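Surface-associated protein CshB (Streptococcus gordonii, PDB 6YZG) is a cell-wall-anchored adhesin whose non-repetitive domain 2, the part described here, probably binds host fibronectin. Local coordinates at residues G32-N46 with N120-L132. Residues are numbered along the deposited sequence; the frame is centred on the assembly and turned at random.
Sequences GYVVTLTVKELKPFN and NWGVKFDIEATYL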
ATOM      1  N   GLY A  32      36.532  15.743  -0.398  1.00 15.19           N
ATOM      2  CA  GLY A  32      36.598  17.208  -0.282  1.00 14.78           C
ATOM      3  C   GLY A  32      35.220  17.850  -0.024  1.00 13.58           C
ATOM      4  O   GLY A  32      35.238  19.063   0.250  1.00 14.39           O
ATOM      5  N   TYR A  33      34.132  17.078  -0.080  1.00 13.09           N
ATOM      6  CA  TYR A  33      32.747  17.659  -0.033  1.00 12.22           C
ATOM      7  C   TYR A  33      32.105  17.201   1.288  1.00 10.16           C
ATOM      8  O   TYR A  33      31.798  16.007   1.411  1.00 12.46           O
ATOM      9  CB  TYR A  33      31.984  17.267  -1.271  1.00 12.87           C
ATOM     10  CG  TYR A  33      30.760  18.103  -1.554  1.00 12.51           C
ATOM     11  CD1 TYR A  33      29.632  18.020  -0.765  1.00 13.18           C
ATOM     12  CD2 TYR A  33      30.732  18.976  -2.605  1.00 13.53           C
ATOM     13  CE1 TYR A  33      28.519  18.815  -0.999  1.00 13.05           C
ATOM     14  CE2 TYR A  33      29.638  19.790  -2.847  1.00 14.74           C
ATOM     15  CZ  TYR A  33      28.524  19.703  -2.031  1.00 13.64           C
ATOM     16  OH  TYR A  33      27.419  20.481  -2.240  1.00 14.29           O
ATOM     17  N   VAL A  34      31.936  18.149   2.214  1.00 11.21           N
ATOM     18  CA  VAL A  34      31.479  17.867   3.586  1.00 11.15           C
ATOM     19  C   VAL A  34      30.099  18.498   3.768  1.00 11.62           C
ATOM     20  O   VAL A  34      29.953  19.721   3.556  1.00 11.53           O
ATOM     21  CB  VAL A  34      32.432  18.377   4.679  1.00 12.90           C
ATOM     22  CG1 VAL A  34      31.821  18.023   6.046  1.00 15.08           C
ATOM     23  CG2 VAL A  34      33.822  17.774   4.481  1.00 13.74           C
ATOM     24  N   VAL A  35      29.159  17.680   4.205  1.00 11.08           N
ATOM     25  CA  VAL A  35      27.824  18.202   4.563  1.00 11.51           C
ATOM     26  C   VAL A  35      27.636  18.085   6.059  1.00 11.15           C
ATOM     27  O   VAL A  35      28.004  17.087   6.700  1.00 11.85           O
ATOM     28  CB  VAL A  35      26.725  17.452   3.805  1.00 14.00           C
ATOM     29  CG1 VAL A  35      26.827  17.631   2.311  1.00 14.62           C
ATOM     30  CG2 VAL A  35      26.640  16.010   4.148  1.00 18.81           C
ATOM     31  N   THR A  36      27.072  19.147   6.617  1.00 12.06           N
ATOM     32  CA  THR A  36      26.795  19.172   8.054  1.00 12.32           C
ATOM     33  C   THR A  36      25.338  19.536   8.212  1.00 12.03           C
ATOM     34  O   THR A  36      24.924  20.628   7.712  1.00 14.35           O
ATOM     35  CB  THR A  36      27.656  20.180   8.804  1.00 13.77           C
ATOM     36  OG1 THR A  36      29.060  19.904   8.555  1.00 16.27           O
ATOM     37  CG2 THR A  36      27.383  20.132  10.280  1.00 16.54           C
ATOM     38  N   LEU A  37      24.569  18.720   8.897  1.00 10.51           N
ATOM     39  CA  LEU A  37      23.180  18.978   9.257  1.00 10.99           C
ATOM     40  C   LEU A  37      23.175  19.303  10.748  1.00 10.78           C
ATOM     41  O   LEU A  37      23.791  18.576  11.559  1.00 13.19           O
ATOM     42  CB  LEU A  37      22.266  17.770   9.069  1.00 11.94           C
ATOM     43  CG  LEU A  37      22.285  17.059   7.727  1.00 16.53           C
ATOM     44  CD1 LEU A  37      21.217  15.980   7.679  1.00 14.67           C
ATOM     45  CD2 LEU A  37      22.320  17.938   6.520  1.00 19.73           C
ATOM     46  N   THR A  38      22.469  20.353  11.124  1.00 10.08           N
ATOM     47  CA  THR A  38      22.280  20.700  12.536  1.00 10.21           C
ATOM     48  C   THR A  38      20.792  20.768  12.835  1.00  9.64           C
ATOM     49  O   THR A  38      20.077  21.419  12.067  1.00 10.25           O
ATOM     50  CB  THR A  38      22.897  22.057  12.892  1.00 10.68           C
ATOM     51  OG1 THR A  38      24.293  22.067  12.522  1.00 12.96           O
ATOM     52  CG2 THR A  38      22.789  22.358  14.364  1.00 11.43           C
ATOM     53  N   VAL A  39      20.334  20.080  13.868  1.00  9.78           N
ATOM     54  CA  VAL A  39      18.912  20.163  14.239  1.00 10.00           C
ATOM     55  C   VAL A  39      18.580  21.542  14.769  1.00 11.05           C
ATOM     56  O   VAL A  39      19.190  21.970  15.797  1.00 11.79           O
ATOM     57  CB  VAL A  39      18.538  19.079  15.228  1.00 10.67           C
ATOM     58  CG1 VAL A  39      17.098  19.243  15.597  1.00 11.54           C
ATOM     59  CG2 VAL A  39      18.859  17.694  14.722  1.00 11.42           C
ATOM     60  N   LYS A  40      17.718  22.286  14.080  1.00 11.24           N
ATOM     61  CA  LYS A  40      17.313  23.654  14.493  1.00 12.57           C
ATOM     62  C   LYS A  40      16.040  23.555  15.348  1.00 13.54           C
ATOM     63  O   LYS A  40      15.881  24.351  16.281  1.00 15.28           O
ATOM     64  CB  LYS A  40      17.043  24.471  13.227  1.00 15.95           C
ATOM     65  CG  LYS A  40      16.612  25.907  13.473  1.00 23.48           C
ATOM     66  CD  LYS A  40      16.447  26.672  12.194  1.00 27.77           C
ATOM     67  CE  LYS A  40      16.179  28.139  12.440  1.00 33.77           C
ATOM     68  NZ  LYS A  40      16.886  28.954  11.429  1.00 43.44           N
ATOM     69  N   GLU A  41      15.100  22.679  14.953  1.00 12.48           N
ATOM     70  CA  GLU A  41      13.761  22.596  15.582  1.00 13.44           C
ATOM     71  C   GLU A  41      13.278  21.151  15.532  1.00 11.71           C
ATOM     72  O   GLU A  41      13.589  20.437  14.554  1.00 11.68           O
ATOM     73  CB  GLU A  41      12.736  23.463  14.828  1.00 16.61           C
ATOM     74  CG  GLU A  41      13.017  24.931  14.832  1.00 25.07           C
ATOM     75  CD  GLU A  41      11.846  25.672  14.224  1.00 32.80           C
ATOM     76  OE1 GLU A  41      11.189  26.443  14.975  1.00 41.99           O
ATOM     77  OE2 GLU A  41      11.512  25.348  13.055  1.00 25.66           O
ATOM     78  N   LEU A  42      12.587  20.712  16.565  1.00 11.78           N
ATOM     79  CA  LEU A  42      11.894  19.425  16.622  1.00 10.55           C
ATOM     80  C   LEU A  42      10.435  19.730  17.000  1.00 11.81           C
ATOM     81  O   LEU A  42      10.031  19.640  18.213  1.00 15.88           O
ATOM     82  CB  LEU A  42      12.565  18.476  17.632  1.00 11.08           C
ATOM     83  CG  LEU A  42      13.922  17.979  17.177  1.00 11.35           C
ATOM     84  CD1 LEU A  42      14.802  17.575  18.354  1.00 11.39           C
ATOM     85  CD2 LEU A  42      13.754  16.811  16.223  1.00 10.96           C
ATOM     86  N   LYS A  43       9.652  20.040  16.001  1.00 10.88           N
ATOM     87  CA  LYS A  43       8.263  20.462  16.190  1.00 10.58           C
ATOM     88  C   LYS A  43       7.443  20.016  15.010  1.00 10.24           C
ATOM     89  O   LYS A  43       7.922  19.895  13.863  1.00 10.38           O
ATOM     90  CB  LYS A  43       8.126  21.969  16.365  1.00 13.50           C
ATOM     91  CG  LYS A  43       8.721  22.546  17.642  1.00 17.44           C
ATOM     92  CD  LYS A  43       8.123  23.985  17.927  1.00 22.66           C
ATOM     93  CE  LYS A  43       8.336  24.501  19.335  1.00 28.60           C
ATOM     94  NZ  LYS A  43       7.905  23.540  20.388  1.00 31.90           N
ATOM     95  N   PRO A  44       6.145  19.709  15.256  1.00  9.18           N
ATOM     96  CA  PRO A  44       5.268  19.260  14.176  1.00  9.40           C
ATOM     97  C   PRO A  44       4.665  20.395  13.329  1.00  8.77           C
ATOM     98  O   PRO A  44       4.851  21.560  13.586  1.00  9.25           O
ATOM     99  CB  PRO A  44       4.172  18.525  14.933  1.00  9.88           C
ATOM    100  CG  PRO A  44       4.040  19.354  16.204  1.00  9.74           C
ATOM    101  CD  PRO A  44       5.488  19.648  16.588  1.00 10.05           C
ATOM    102  N   PHE A  45       4.069  19.992  12.222  1.00  8.57           N
ATOM    103  CA  PHE A  45       3.662  20.949  11.164  1.00  8.59           C
ATOM    104  C   PHE A  45       2.623  21.958  11.711  1.00  8.75           C
ATOM    105  O   PHE A  45       2.605  23.103  11.241  1.00  9.50           O
ATOM    106  CB  PHE A  45       3.119  20.215   9.957  1.00  8.93           C
ATOM    107  CG  PHE A  45       2.880  21.041   8.729  1.00  9.00           C
ATOM    108  CD1 PHE A  45       3.932  21.597   8.016  1.00  9.23           C
ATOM    109  CD2 PHE A  45       1.588  21.287   8.326  1.00  8.41           C
ATOM    110  CE1 PHE A  45       3.643  22.324   6.875  1.00 10.81           C
ATOM    111  CE2 PHE A  45       1.306  22.049   7.193  1.00  9.07           C
ATOM    112  CZ  PHE A  45       2.357  22.550   6.477  1.00 10.08           C
ATOM    113  N   ASN A  46       1.805  21.571  12.654  1.00  9.22           N
ATOM    114  CA  ASN A  46       0.761  22.462  13.265  1.00  9.86           C
ATOM    115  C   ASN A  46       1.413  23.569  14.090  1.00 10.72           C
ATOM    116  O   ASN A  46       0.671  24.458  14.546  1.00 11.04           O
ATOM    117  CB  ASN A  46      -0.217  21.630  14.080  1.00 10.47           C
ATOM    118  CG  ASN A  46       0.409  20.765  15.144  1.00 10.57           C
ATOM    119  OD1 ASN A  46       1.260  19.956  14.820  1.00 12.39           O
ATOM    120  ND2 ASN A  46      -0.009  20.820  16.413  1.00 14.12           N
ATOM    121  N   ASN A 120       2.703  12.638  15.289  1.00  8.01           N
ATOM    122  CA  ASN A 120       2.668  13.925  14.575  1.00  7.85           C
ATOM    123  C   ASN A 120       3.944  14.633  15.012  1.00  8.23           C
ATOM    124  O   ASN A 120       4.114  15.016  16.187  1.00  8.68           O
ATOM    125  CB  ASN A 120       1.427  14.719  14.978  1.00  9.29           C
ATOM    126  CG  ASN A 120       1.352  16.119  14.419  1.00  9.58           C
ATOM    127  OD1 ASN A 120       1.764  16.394  13.307  1.00  9.85           O
ATOM    128  ND2 ASN A 120       0.681  17.011  15.163  1.00 11.31           N
ATOM    129  N   TRP A 121       4.900  14.699  14.087  1.00  8.13           N
ATOM    130  CA  TRP A 121       6.275  15.141  14.439  1.00  7.94           C
ATOM    131  C   TRP A 121       6.890  15.900  13.288  1.00  8.38           C
ATOM    132  O   TRP A 121       6.436  15.776  12.128  1.00  8.35           O
ATOM    133  CB  TRP A 121       7.174  13.963  14.866  1.00  8.47           C
ATOM    134  CG  TRP A 121       7.471  12.976  13.796  1.00  8.99           C
ATOM    135  CD1 TRP A 121       6.719  11.900  13.410  1.00  8.68           C
ATOM    136  CD2 TRP A 121       8.659  12.857  12.991  1.00  8.74           C
ATOM    137  NE1 TRP A 121       7.360  11.124  12.489  1.00 10.44           N
ATOM    138  CE2 TRP A 121       8.567  11.698  12.209  1.00  9.55           C
ATOM    139  CE3 TRP A 121       9.833  13.613  12.922  1.00  9.47           C
ATOM    140  CZ2 TRP A 121       9.581  11.267  11.349  1.00  9.92           C
ATOM    141  CZ3 TRP A 121      10.833  13.199  12.055  1.00 10.08           C
ATOM    142  CH2 TRP A 121      10.703  12.055  11.294  1.00 10.81           C
ATOM    143  N   GLY A 122       8.009  16.560  13.568  1.00  8.95           N
ATOM    144  CA  GLY A 122       8.803  17.158  12.476  1.00  8.81           C
ATOM    145  C   GLY A 122      10.187  17.480  12.961  1.00 10.85           C
ATOM    146  O   GLY A 122      10.494  17.432  14.170  1.00 10.51           O
ATOM    147  N   VAL A 123      11.027  17.772  12.012  1.00  9.88           N
ATOM    148  CA  VAL A 123      12.432  18.176  12.245  1.00 10.55           C
ATOM    149  C   VAL A 123      12.800  19.230  11.224  1.00 10.76           C
ATOM    150  O   VAL A 123      12.438  19.081  10.035  1.00 10.79           O
ATOM    151  CB  VAL A 123      13.384  16.974  12.174  1.00 10.31           C
ATOM    152  CG1 VAL A 123      13.328  16.214  10.857  1.00  9.83           C
ATOM    153  CG2 VAL A 123      14.786  17.419  12.604  1.00 11.09           C
ATOM    154  N   LYS A 124      13.522  20.267  11.640  1.00  9.99           N
ATOM    155  CA  LYS A 124      14.094  21.241  10.704  1.00 10.74           C
ATOM    156  C   LYS A 124      15.605  21.259  10.920  1.00 10.39           C
ATOM    157  O   LYS A 124      16.062  21.321  12.069  1.00 10.33           O
ATOM    158  CB  LYS A 124      13.523  22.611  10.937  1.00 14.70           C
ATOM    159  CG  LYS A 124      13.852  23.589   9.837  1.00 18.14           C
ATOM    160  CD  LYS A 124      13.069  24.887  10.009  1.00 24.04           C
ATOM    161  CE  LYS A 124      12.887  25.711   8.755  1.00 31.53           C
ATOM    162  NZ  LYS A 124      11.531  26.328   8.746  1.00 32.85           N
ATOM    163  N   PHE A 125      16.309  21.127   9.820  1.00  9.39           N
ATOM    164  CA  PHE A 125      17.782  21.138   9.823  1.00  9.23           C
ATOM    165  C   PHE A 125      18.331  22.395   9.155  1.00 10.53           C
ATOM    166  O   PHE A 125      17.865  22.803   8.149  1.00 11.05           O
ATOM    167  CB  PHE A 125      18.302  19.981   8.963  1.00 10.34           C
ATOM    168  CG  PHE A 125      18.036  18.595   9.495  1.00 10.98           C
ATOM    169  CD1 PHE A 125      18.774  18.074  10.540  1.00 11.77           C
ATOM    170  CD2 PHE A 125      17.049  17.809   8.959  1.00 12.41           C
ATOM    171  CE1 PHE A 125      18.542  16.799  11.029  1.00 12.52           C
ATOM    172  CE2 PHE A 125      16.812  16.544   9.453  1.00 12.68           C
ATOM    173  CZ  PHE A 125      17.563  16.031  10.469  1.00 13.28           C
ATOM    174  N   ASP A 126      19.373  22.919   9.782  1.00 10.36           N
ATOM    175  CA  ASP A 126      20.247  23.918   9.137  1.00 11.24           C
ATOM    176  C   ASP A 126      21.225  23.054   8.331  1.00 10.75           C
ATOM    177  O   ASP A 126      21.671  22.042   8.827  1.00 12.65           O
ATOM    178  CB  ASP A 126      20.942  24.815  10.167  1.00 14.50           C
ATOM    179  CG  ASP A 126      20.097  25.973  10.700  1.00 31.04           C
ATOM    180  OD1 ASP A 126      19.455  26.639   9.927  1.00 33.68           O
ATOM    181  OD2 ASP A 126      20.088  26.179  11.904  1.00 34.34           O
ATOM    182  N   ILE A 127      21.483  23.443   7.109  1.00 10.99           N
ATOM    183  CA  ILE A 127      22.380  22.663   6.221  1.00 12.25           C
ATOM    184  C   ILE A 127      23.552  23.536   5.814  1.00 13.93           C
ATOM    185  O   ILE A 127      23.321  24.656   5.453  1.00 13.89           O
ATOM    186  CB  ILE A 127      21.640  22.242   4.943  1.00 15.66           C
ATOM    187  CG1 ILE A 127      20.469  21.315   5.231  1.00 18.93           C
ATOM    188  CG2 ILE A 127      22.600  21.639   3.931  1.00 19.06           C
ATOM    189  CD1 ILE A 127      19.590  21.275   4.017  1.00 24.30           C
ATOM    190  N   GLU A 128      24.738  22.959   5.843  1.00 13.04           N
ATOM    191  CA  GLU A 128      25.953  23.631   5.343  1.00 14.69           C
ATOM    192  C   GLU A 128      26.735  22.614   4.517  1.00 13.87           C
ATOM    193  O   GLU A 128      26.870  21.496   4.928  1.00 16.17           O
ATOM    194  CB  GLU A 128      26.786  24.083   6.529  1.00 20.47           C
ATOM    195  CG  GLU A 128      28.219  24.468   6.237  1.00 26.66           C
ATOM    196  CD  GLU A 128      28.879  24.569   7.601  1.00 38.97           C
ATOM    197  OE1 GLU A 128      28.385  25.376   8.388  1.00 53.85           O
ATOM    198  OE2 GLU A 128      29.734  23.741   7.913  1.00 40.72           O
ATOM    199  N   ALA A 129      27.135  23.026   3.336  1.00 12.06           N
ATOM    200  CA  ALA A 129      27.994  22.190   2.493  1.00 12.18           C
ATOM    201  C   ALA A 129      29.275  22.956   2.244  1.00 12.50           C
ATOM    202  O   ALA A 129      29.221  24.160   1.975  1.00 12.37           O
ATOM    203  CB  ALA A 129      27.339  21.882   1.182  1.00 12.81           C
ATOM    204  N   THR A 130      30.402  22.270   2.340  1.00 12.45           N
ATOM    205  CA  THR A 130      31.715  22.871   1.978  1.00 14.73           C
ATOM    206  C   THR A 130      32.435  21.990   0.983  1.00 15.19           C
ATOM    207  O   THR A 130      32.356  20.772   1.016  1.00 15.29           O
ATOM    208  CB  THR A 130      32.584  23.129   3.193  1.00 17.15           C
ATOM    209  OG1 THR A 130      32.917  21.860   3.797  1.00 20.74           O
ATOM    210  CG2 THR A 130      31.924  24.040   4.197  1.00 16.10           C
ATOM    211  N   TYR A 131      33.115  22.642   0.041  1.00 14.81           N
ATOM    212  CA  TYR A 131      33.954  21.939  -0.938  1.00 14.95           C
ATOM    213  C   TYR A 131      35.373  22.490  -0.804  1.00 16.71           C
ATOM    214  O   TYR A 131      35.543  23.674  -0.958  1.00 18.36           O
ATOM    215  CB  TYR A 131      33.454  21.999  -2.373  1.00 14.76           C
ATOM    216  CG  TYR A 131      34.323  21.192  -3.301  1.00 17.21           C
ATOM    217  CD1 TYR A 131      34.516  19.828  -3.124  1.00 19.22           C
ATOM    218  CD2 TYR A 131      35.055  21.828  -4.298  1.00 20.56           C
ATOM    219  CE1 TYR A 131      35.352  19.091  -3.956  1.00 22.81           C
ATOM    220  CE2 TYR A 131      35.875  21.105  -5.150  1.00 23.07           C
ATOM    221  CZ  TYR A 131      36.048  19.749  -4.966  1.00 23.52           C
ATOM    222  OH  TYR A 131      36.871  19.025  -5.805  1.00 26.47           O
ATOM    223  N   LEU A 132      36.275  21.619  -0.350  1.00 18.30           N
ATOM    224  CA  LEU A 132      37.687  22.013  -0.041  1.00 19.84           C
ATOM    225  C   LEU A 132      37.678  23.207   0.900  1.00 22.04           C
ATOM    226  O   LEU A 132      38.467  24.197   0.649  1.00 26.31           O
ATOM    227  CB  LEU A 132      38.421  22.321  -1.352  1.00 19.55           C
ATOM    228  CG  LEU A 132      38.488  21.221  -2.392  1.00 21.47           C
ATOM    229  CD1 LEU A 132      39.237  21.711  -3.638  1.00 23.50           C
ATOM    230  CD2 LEU A 132      39.121  19.952  -1.850  1.00 22.54           C
TER
HETATM  231  O   HOH W   1      35.132  20.781   2.569  1.00 17.68           O
HETATM  232  O   HOH W   2      29.984  21.184   6.131  1.00 17.84           O
HETATM  233  O   HOH W   3      10.579  26.810  11.297  1.00 32.92           O
HETATM  234  O   HOH W   4       3.956  17.146  11.685  1.00  8.84           O
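Phe125 fills the space beside Leu37 and Val39 on the packed face of an antiparallel strand pair, 33-41 with 120-131, that illustrates how a two-faced sheet divides its labour. Leu37 CD1 sits over the centre of one face of the phenyl ring and Val123 CG2 covers the opposite face nearer the rim, while Val39 CG2 meets ring atom Phe125 CE1 at 3.8 Å. Farther along, Ala129 CB lies 3.7 Å from Tyr33 OH, and the side chains of Tyr33 and Tyr131 cross at about a right angle, Tyr33 CD2 meeting Tyr131 CD1. In the assembled dimer this face also packs on the second subunit, whose Val246 meets Ile127 and whose Phe262 meets Val35; a strand of that chain pairs with 120-126, continuing the sheet across the interface.

The other face is polar and watery. Thr36 and Glu128 run side by side, yet their hydroxyl and carboxylate are joined through a water rather than directly. With CG anti to the backbone N (chi1 180°), the Lys40 chain passes over the Asp126 carboxylate and makes a long salt bridge, NZ to OD1 3.8 Å; NZ also forms a salt bridge with Glu245 of the second subunit. Here a classic beta bulge sets Lys40 and Glu41 both against Lys124, whose carbonyl O receives Lys40 N at 2.8 Å and, weakly, Glu41 N at 3.3 Å. Beyond the bulge, Asn120 ND2 donates to Asn46 OD1 at 3.0 Å from above the carbonyl plane, Asn120 OD1 is hydrogen-bonded by Tyr210 OH, and a water within hydrogen-bonding distance of Trp121 O and Asn120 OD1 accepts from Phe45 N at 2.9 Å.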